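PDB 2XGR: SPD1 nuclease from Streptococcus pyogenes, which probably hydrolyses DNA as a secreted, prophage-encoded endonuclease of the metal-dependent His-Me finger group. Local coordinates for residues 75-85 against 171-182. Residues are numbered along the deposited sequence; the frame is centred on the assembly and turned at random.
Sequences FSHIQLQDRHE and LALHPDFWLDYK
Gln-81 (chi1 -54°) and Trp-178 both set CG anti to the carbonyl carbon, beside the backbone N, and the two side chains stack. CG of Gln-81 stands 3.4 Å from the centroid of the six-membered ring of Trp-178, a CH-pi contact almost on the ring normal, and the amide plane lies within 11° of the indole. The same amide sends NE2 beyond the ring to a weak bond with Asp-176 O (3.1 Å) and to a water that bridges loosely to Asp-176 OD1. At the other end, Lys-182 runs fully extended across His-77, CB lying 3.6 Å over the centre of the imidazole, and carries NZ to 5.0 Å from the centroid of the Phe-75 ring, a cation-pi contact over its face. Strands 76-80 and 178-182 are antiparallel neighbours (176° between directions) in the large antiparallel sheet of a nuclease assigned to the His-Me finger clan, consistent with a DNA/RNA non-specific endonuclease fold; strand 61-64 flanks the first and strand 196-204 the second. Two hydrogen-bonded pairs, Ile-78 with Tyr-181 and Leu-80 with Leu-179, fix the register. In the non-hydrogen-bonded pair between them, Gln-79 NE2 meets the anti lone pair of Asp-180 OD2 at 2.8 Å, in the amide plane, and both polar atoms also bind the backbone of Leu-54. Past the strands, water 2 accepts from Asp-82 N and sits within hydrogen-bonding distance of His-174 O and Phe-177 O, while Arg-83 NH2 reaches Pro-175 O at 3.2 Å from above the carbonyl plane and makes a long salt bridge to Asp-176 OD1 (3.6 Å).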
loop_
_atom_site.group_PDB
_atom_site.type_symbol
_atom_site.label_atom_id
_atom_site.label_comp_id
_atom_site.label_asym_id
_atom_site.label_seq_id
_atom_site.Cartn_x
_atom_site.Cartn_y
_atom_site.Cartn_z
ATOM N N PHE A 75 4.200 -10.192 -1.726
ATOM C CA PHE A 75 3.442 -9.187 -0.911
ATOM C C PHE A 75 4.416 -8.398 -0.069
ATOM O O PHE A 75 5.499 -8.888 0.219
ATOM C CB PHE A 75 2.393 -9.843 0.048
ATOM C CG PHE A 75 3.008 -10.717 1.136
ATOM C CD1 PHE A 75 3.351 -10.181 2.422
ATOM C CD2 PHE A 75 3.145 -12.100 0.925
ATOM C CE1 PHE A 75 3.945 -11.039 3.425
ATOM C CE2 PHE A 75 3.639 -12.927 1.935
ATOM C CZ PHE A 75 4.043 -12.407 3.171
ATOM N N SER A 76 3.954 -7.284 0.504
ATOM C CA SER A 76 4.767 -6.614 1.519
ATOM C C SER A 76 3.759 -6.144 2.616
ATOM O O SER A 76 2.661 -5.647 2.302
ATOM C CB SER A 76 5.403 -5.396 0.854
ATOM O OG SER A 76 6.154 -4.697 1.855
ATOM N N HIS A 77 4.063 -6.413 3.892
ATOM C CA HIS A 77 3.086 -6.278 4.979
ATOM C C HIS A 77 3.769 -5.583 6.150
ATOM O O HIS A 77 4.831 -6.043 6.631
ATOM C CB HIS A 77 2.596 -7.647 5.405
ATOM C CG HIS A 77 1.246 -7.661 6.097
ATOM N ND1 HIS A 77 0.687 -6.603 6.782
ATOM C CD2 HIS A 77 0.407 -8.720 6.285
ATOM C CE1 HIS A 77 -0.508 -6.983 7.278
ATOM N NE2 HIS A 77 -0.661 -8.276 7.016
ATOM N N ILE A 78 3.254 -4.412 6.548
ATOM C CA ILE A 78 3.898 -3.674 7.643
ATOM C C ILE A 78 2.916 -3.450 8.787
ATOM O O ILE A 78 1.682 -3.368 8.584
ATOM C CB ILE A 78 4.473 -2.341 7.070
ATOM C CG1 ILE A 78 5.484 -1.668 8.040
ATOM C CG2 ILE A 78 3.336 -1.341 6.641
ATOM C CD1 ILE A 78 6.291 -0.506 7.310
ATOM N N GLN A 79 3.456 -3.307 9.988
ATOM C CA GLN A 79 2.606 -2.851 11.087
ATOM C C GLN A 79 3.465 -1.828 11.850
ATOM O O GLN A 79 4.596 -2.147 12.259
ATOM C CB GLN A 79 2.142 -4.065 11.918
ATOM C CG GLN A 79 1.053 -3.639 12.921
ATOM C CD GLN A 79 0.536 -4.787 13.715
ATOM O OE1 GLN A 79 0.828 -4.871 14.923
ATOM N NE2 GLN A 79 -0.206 -5.707 13.058
ATOM N N LEU A 80 3.016 -0.565 11.868
ATOM C CA LEU A 80 3.928 0.503 12.371
ATOM C C LEU A 80 3.148 1.607 13.054
ATOM O O LEU A 80 1.907 1.746 12.829
ATOM C CB LEU A 80 4.818 1.072 11.202
ATOM C CG LEU A 80 4.135 2.133 10.300
ATOM C CD1 LEU A 80 5.162 2.980 9.516
ATOM C CD2 LEU A 80 3.076 1.417 9.283
ATOM N N GLN A 81 3.877 2.423 13.828
ATOM C CA GLN A 81 3.408 3.764 14.219
ATOM C C GLN A 81 4.120 4.859 13.471
ATOM O O GLN A 81 5.167 4.664 12.858
ATOM C CB GLN A 81 3.616 3.971 15.755
ATOM C CG GLN A 81 2.971 2.849 16.610
ATOM C CD GLN A 81 3.292 3.106 18.087
ATOM O OE1 GLN A 81 4.454 3.165 18.441
ATOM N NE2 GLN A 81 2.284 3.229 18.919
ATOM N N ASP A 82 3.594 6.079 13.646
ATOM C CA ASP A 82 4.152 7.259 13.000
ATOM C C ASP A 82 5.649 7.370 13.338
ATOM O O ASP A 82 6.470 7.640 12.441
ATOM C CB ASP A 82 3.455 8.509 13.518
ATOM C CG ASP A 82 4.047 9.801 12.932
ATOM O OD1 ASP A 82 3.940 10.043 11.750
ATOM O OD2 ASP A 82 4.687 10.539 13.664
ATOM N N ARG A 83 5.998 6.974 14.569
ATOM C CA ARG A 83 7.406 7.156 15.023
ATOM C C ARG A 83 8.399 6.302 14.276
ATOM O O ARG A 83 9.621 6.534 14.337
ATOM C CB ARG A 83 7.572 6.835 16.521
ATOM C CG ARG A 83 7.342 5.385 16.909
ATOM C CD ARG A 83 7.145 5.277 18.423
ATOM N NE ARG A 83 5.875 5.938 18.828
ATOM C CZ ARG A 83 5.374 5.969 20.063
ATOM N NH1 ARG A 83 6.063 5.443 21.067
ATOM N NH2 ARG A 83 4.202 6.553 20.313
ATOM N N HIS A 84 7.885 5.250 13.625
ATOM C CA HIS A 84 8.776 4.301 12.955
ATOM C C HIS A 84 9.056 4.617 11.510
ATOM O O HIS A 84 9.837 3.892 10.886
ATOM C CB HIS A 84 8.205 2.918 12.989
ATOM C CG HIS A 84 7.795 2.435 14.336
ATOM N ND1 HIS A 84 8.716 2.146 15.346
ATOM C CD2 HIS A 84 6.576 2.090 14.816
ATOM C CE1 HIS A 84 8.060 1.765 16.433
ATOM N NE2 HIS A 84 6.766 1.669 16.120
ATOM N N GLU A 85 8.437 5.660 10.969
ATOM C CA GLU A 85 8.550 5.966 9.584
ATOM C C GLU A 85 9.961 6.414 9.244
ATOM O O GLU A 85 10.637 6.870 10.082
ATOM C CB GLU A 85 7.590 7.100 9.167
ATOM C CG GLU A 85 6.154 6.727 9.102
ATOM C CD GLU A 85 5.237 7.792 8.486
ATOM O OE1 GLU A 85 5.709 8.833 8.143
ATOM O OE2 GLU A 85 4.039 7.597 8.450
ATOM N N LEU A 171 -1.819 8.258 10.701
ATOM C CA LEU A 171 -0.811 7.870 11.654
ATOM C C LEU A 171 -0.289 9.049 12.458
ATOM O O LEU A 171 -0.145 8.944 13.698
ATOM C CB LEU A 171 0.370 7.199 10.935
ATOM C CG LEU A 171 0.221 5.750 10.634
ATOM C CD1 LEU A 171 1.496 5.278 9.857
ATOM C CD2 LEU A 171 -0.008 4.874 11.962
ATOM N N ALA A 172 -0.025 10.163 11.777
ATOM C CA ALA A 172 0.569 11.341 12.450
ATOM C C ALA A 172 -0.448 11.926 13.488
ATOM O O ALA A 172 -0.061 12.444 14.568
ATOM C CB ALA A 172 0.904 12.403 11.434
ATOM N N LEU A 173 -1.746 11.831 13.167
ATOM C CA LEU A 173 -2.799 12.348 14.059
ATOM C C LEU A 173 -3.039 11.447 15.228
ATOM O O LEU A 173 -3.659 11.852 16.219
ATOM C CB LEU A 173 -4.117 12.502 13.285
ATOM C CG LEU A 173 -4.086 13.727 12.359
ATOM C CD1 LEU A 173 -5.241 13.619 11.324
ATOM C CD2 LEU A 173 -4.186 15.035 13.215
ATOM N N HIS A 174 -2.602 10.191 15.132
ATOM C CA HIS A 174 -2.874 9.209 16.175
ATOM C C HIS A 174 -1.587 8.480 16.579
ATOM O O HIS A 174 -1.437 7.273 16.292
ATOM C CB HIS A 174 -3.925 8.155 15.695
ATOM C CG HIS A 174 -5.249 8.746 15.302
ATOM N ND1 HIS A 174 -5.510 9.180 14.021
ATOM C CD2 HIS A 174 -6.319 9.123 16.052
ATOM C CE1 HIS A 174 -6.682 9.802 13.992
ATOM N NE2 HIS A 174 -7.199 9.769 15.207
ATOM N N PRO A 175 -0.605 9.206 17.150
ATOM C CA PRO A 175 0.749 8.683 17.290
ATOM C C PRO A 175 0.850 7.453 18.182
ATOM O O PRO A 175 1.892 6.794 18.167
ATOM C CB PRO A 175 1.535 9.858 17.901
ATOM C CG PRO A 175 0.462 10.687 18.641
ATOM C CD PRO A 175 -0.716 10.598 17.678
ATOM N N ASP A 176 -0.199 7.162 18.976
ATOM C CA ASP A 176 -0.168 5.991 19.801
ATOM C C ASP A 176 -0.792 4.771 19.145
ATOM O O ASP A 176 -0.700 3.670 19.705
ATOM C CB ASP A 176 -0.850 6.260 21.158
ATOM C CG ASP A 176 -0.079 7.300 22.011
ATOM O OD1 ASP A 176 1.174 7.181 22.162
ATOM O OD2 ASP A 176 -0.728 8.284 22.428
ATOM N N PHE A 177 -1.411 4.960 17.983
ATOM C CA PHE A 177 -2.098 3.855 17.310
ATOM C C PHE A 177 -1.194 3.276 16.212
ATOM O O PHE A 177 -0.155 3.855 15.835
ATOM C CB PHE A 177 -3.426 4.321 16.672
ATOM C CG PHE A 177 -4.489 4.734 17.702
ATOM C CD1 PHE A 177 -4.338 4.373 19.031
ATOM C CD2 PHE A 177 -5.650 5.411 17.286
ATOM C CE1 PHE A 177 -5.343 4.734 19.987
ATOM C CE2 PHE A 177 -6.669 5.727 18.249
ATOM C CZ PHE A 177 -6.481 5.373 19.563
ATOM N N TRP A 178 -1.585 2.088 15.732
ATOM C CA TRP A 178 -0.764 1.371 14.732
ATOM C C TRP A 178 -1.549 1.268 13.450
ATOM O O TRP A 178 -2.773 1.214 13.479
ATOM C CB TRP A 178 -0.536 -0.060 15.188
ATOM C CG TRP A 178 0.268 -0.116 16.470
ATOM C CD1 TRP A 178 -0.190 0.084 17.761
ATOM C CD2 TRP A 178 1.676 -0.378 16.568
ATOM N NE1 TRP A 178 0.894 -0.002 18.667
ATOM C CE2 TRP A 178 2.035 -0.279 17.949
ATOM C CE3 TRP A 178 2.691 -0.626 15.610
ATOM C CZ2 TRP A 178 3.356 -0.482 18.385
ATOM C CZ3 TRP A 178 3.986 -0.867 16.062
ATOM C CH2 TRP A 178 4.312 -0.753 17.429
ATOM N N LEU A 179 -0.828 1.257 12.344
ATOM C CA LEU A 179 -1.404 0.924 11.030
ATOM C C LEU A 179 -0.910 -0.452 10.648
ATOM O O LEU A 179 0.324 -0.717 10.675
ATOM C CB LEU A 179 -0.891 1.957 10.036
ATOM C CG LEU A 179 -1.185 1.586 8.547
ATOM C CD1 LEU A 179 -2.744 1.491 8.269
ATOM C CD2 LEU A 179 -0.498 2.612 7.587
ATOM N N ASP A 180 -1.833 -1.340 10.260
ATOM C CA ASP A 180 -1.425 -2.606 9.671
ATOM C C ASP A 180 -1.768 -2.436 8.200
ATOM O O ASP A 180 -2.932 -2.191 7.822
ATOM C CB ASP A 180 -2.228 -3.776 10.316
ATOM C CG ASP A 180 -1.876 -5.130 9.709
ATOM O OD1 ASP A 180 -2.217 -5.370 8.549
ATOM O OD2 ASP A 180 -1.172 -5.917 10.408
ATOM N N TYR A 181 -0.775 -2.638 7.323
ATOM C CA TYR A 181 -0.978 -2.300 5.942
ATOM C C TYR A 181 -0.262 -3.339 5.065
ATOM O O TYR A 181 0.947 -3.560 5.198
ATOM C CB TYR A 181 -0.368 -0.869 5.718
ATOM C CG TYR A 181 -0.308 -0.353 4.280
ATOM C CD1 TYR A 181 -1.395 -0.495 3.375
ATOM C CD2 TYR A 181 0.841 0.260 3.797
ATOM C CE1 TYR A 181 -1.307 0.011 2.050
ATOM C CE2 TYR A 181 0.947 0.751 2.458
ATOM C CZ TYR A 181 -0.151 0.626 1.613
ATOM O OH TYR A 181 -0.055 1.155 0.352
ATOM N N LYS A 182 -1.026 -3.984 4.173
ATOM C CA LYS A 182 -0.471 -5.052 3.336
ATOM C C LYS A 182 -0.726 -4.657 1.892
ATOM O O LYS A 182 -1.850 -4.233 1.556
ATOM C CB LYS A 182 -1.199 -6.376 3.662
ATOM C CG LYS A 182 -0.506 -7.537 2.906
ATOM C CD LYS A 182 -1.298 -8.876 3.118
ATOM C CE LYS A 182 -0.563 -10.026 2.437
ATOM N NZ LYS A 182 -1.419 -11.255 2.694
HETATM O O HOH W 1 2.541 3.994 21.771
HETATM O O HOH W 2 0.969 6.303 14.890
HETATM O O HOH W 3 2.629 12.666 15.126
HETATM O O HOH W 4 4.202 7.404 16.750
#